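Local coordinates for 457aa long hypothetical protein (Pyrococcus horikoshii, PDB 2CSU) that is of unknown function but belongs to the CoA-ligase families, with a Rossmann-like CoA-binding domain, a flavodoxin-like succinyl-CoA ligase domain and a ligase-CoA domain, at residues A153-S158 / I206-E211. Sequence-based numbering, arbitrary orientation.
Sequences AFISQS and IALYIE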
# COMPACT_ATOMS: atom_id res chain seq x y z
N ALA A 153 -14.02 9.58 -10.78
CA ALA A 153 -15.24 8.80 -10.98
C ALA A 153 -14.78 7.37 -11.22
O ALA A 153 -13.99 7.12 -12.14
CB ALA A 153 -16.01 9.34 -12.18
N PHE A 154 -15.25 6.44 -10.41
CA PHE A 154 -14.82 5.06 -10.55
C PHE A 154 -15.94 4.12 -10.99
O PHE A 154 -16.99 4.04 -10.35
CB PHE A 154 -14.22 4.59 -9.21
CG PHE A 154 -13.84 3.13 -9.16
CD1 PHE A 154 -13.17 2.52 -10.23
CD2 PHE A 154 -14.10 2.38 -8.02
CE1 PHE A 154 -12.75 1.18 -10.15
CE2 PHE A 154 -13.69 1.04 -7.93
CZ PHE A 154 -13.00 0.45 -9.00
N ILE A 155 -15.72 3.45 -12.12
CA ILE A 155 -16.68 2.50 -12.67
C ILE A 155 -16.09 1.09 -12.59
O ILE A 155 -15.06 0.80 -13.20
CB ILE A 155 -17.00 2.79 -14.16
CG1 ILE A 155 -17.56 4.20 -14.32
CG2 ILE A 155 -18.04 1.77 -14.66
CD1 ILE A 155 -17.84 4.59 -15.77
N SER A 156 -16.74 0.22 -11.85
CA SER A 156 -16.23 -1.12 -11.72
C SER A 156 -17.19 -2.20 -12.17
O SER A 156 -18.36 -2.21 -11.79
CB SER A 156 -15.78 -1.39 -10.29
OG SER A 156 -15.40 -2.74 -10.16
N GLN A 157 -16.68 -3.12 -12.98
CA GLN A 157 -17.48 -4.22 -13.48
C GLN A 157 -17.48 -5.35 -12.45
O GLN A 157 -18.13 -6.35 -12.63
CB GLN A 157 -16.92 -4.68 -14.83
CG GLN A 157 -17.86 -5.51 -15.68
CD GLN A 157 -17.41 -5.58 -17.14
OE1 GLN A 157 -16.23 -5.39 -17.46
NE2 GLN A 157 -18.36 -5.87 -18.04
N SER A 158 -16.74 -5.16 -11.36
CA SER A 158 -16.68 -6.14 -10.29
C SER A 158 -17.13 -5.44 -9.00
O SER A 158 -16.47 -4.52 -8.51
CB SER A 158 -15.27 -6.66 -10.10
OG SER A 158 -15.17 -7.42 -8.90
N ILE A 206 -11.62 9.58 -14.90
CA ILE A 206 -12.42 8.36 -14.83
C ILE A 206 -11.54 7.12 -14.69
O ILE A 206 -10.60 6.90 -15.44
CB ILE A 206 -13.25 8.27 -16.11
CG1 ILE A 206 -14.02 9.57 -16.35
CG2 ILE A 206 -14.28 7.13 -15.98
CD1 ILE A 206 -14.57 9.67 -17.77
N ALA A 207 -11.81 6.32 -13.66
CA ALA A 207 -11.05 5.11 -13.41
C ALA A 207 -11.97 3.96 -13.78
O ALA A 207 -13.16 4.00 -13.44
CB ALA A 207 -10.64 5.02 -11.94
N LEU A 208 -11.45 2.96 -14.48
CA LEU A 208 -12.28 1.84 -14.89
C LEU A 208 -11.70 0.49 -14.52
O LEU A 208 -10.50 0.27 -14.66
CB LEU A 208 -12.49 1.85 -16.42
CG LEU A 208 -13.17 3.00 -17.17
CD1 LEU A 208 -13.15 2.69 -18.68
CD2 LEU A 208 -14.61 3.17 -16.70
N TYR A 209 -12.54 -0.41 -14.01
CA TYR A 209 -12.10 -1.77 -13.74
C TYR A 209 -12.91 -2.57 -14.75
O TYR A 209 -14.11 -2.80 -14.55
CB TYR A 209 -12.44 -2.28 -12.35
CG TYR A 209 -12.09 -3.76 -12.24
CD1 TYR A 209 -10.76 -4.18 -12.17
CD2 TYR A 209 -13.08 -4.74 -12.27
CE1 TYR A 209 -10.42 -5.53 -12.14
CE2 TYR A 209 -12.75 -6.11 -12.25
CZ TYR A 209 -11.41 -6.49 -12.18
OH TYR A 209 -11.05 -7.82 -12.15
N ILE A 210 -12.26 -2.98 -15.83
CA ILE A 210 -12.94 -3.70 -16.89
C ILE A 210 -12.67 -5.20 -16.95
O ILE A 210 -11.53 -5.65 -16.87
CB ILE A 210 -12.55 -3.14 -18.28
CG1 ILE A 210 -12.86 -1.64 -18.35
CG2 ILE A 210 -13.29 -3.90 -19.37
CD1 ILE A 210 -12.13 -0.92 -19.45
N GLU A 211 -13.75 -5.95 -17.10
CA GLU A 211 -13.66 -7.39 -17.26
C GLU A 211 -13.90 -7.58 -18.75
O GLU A 211 -13.27 -8.43 -19.38
CB GLU A 211 -14.72 -8.09 -16.41
CG GLU A 211 -14.27 -8.30 -14.98
CD GLU A 211 -15.34 -8.91 -14.10
OE1 GLU A 211 -16.32 -9.45 -14.64
OE2 GLU A 211 -15.18 -8.86 -12.86
O HOH W 1 -19.60 -8.73 -13.70
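Phe154 and Tyr209 point to the same face of a parallel sheet, Ile155 and Leu208 to the other, where strands 153-156 and 206-210 pair in the flavodoxin-like, succinyl-CoA-ligase domain. The short strand axes approach to 4.7 Å at 14°, and backbone hydrogen bonds run from Ala207 N to Ala153 O, from Ile155 N to Ala207 O and from Tyr209 N to Ile155 O. Gln157 N to Tyr209 O carries the ladder one step beyond strand 153-156.

On the Phe154 face, the short Ala207 side chain lets the Phe154 ring lie low against the strand, CD1 3.9 Å from Ala207 CB and with Ala207 O at the ring edge. Its neighbour CE1 meets Tyr209 CB, so CD1 and CE1 rest against the side chains of Ala207 and Tyr209, the two residues of strand 206-210 on this face. Further along, Tyr209 CG is anti to its backbone N (chi1 173°), which carries the ring toward the 153-158 chain end; there Ser158 CB lies oblique to the Tyr209 ring, 3.4 Å from Tyr209 CE2. Gly304 of the second subunit packs on both residues.

On the opposite face, one methyl does the filling: Leu208 CD2 wedges against Ile155, 3.5 Å from Ile155 CB and nearly as close to CD1. Helix 159-171 covers the Phe154 side, and Phe190 of helix 190-197 packs over Ile155 and Leu208.

Past the strands, the extended Gln157 side chain reaches across to the backbone of the other segment. Its OE1 accepts hydrogen bonds from two successive amides, Glu211 N and Gly212 N, as the chain turns out of the sheet. The first of these donors, Glu211 N, lies 2.6 Å from Gln157 OE1, tilted 24° from the amide carbonyl plane.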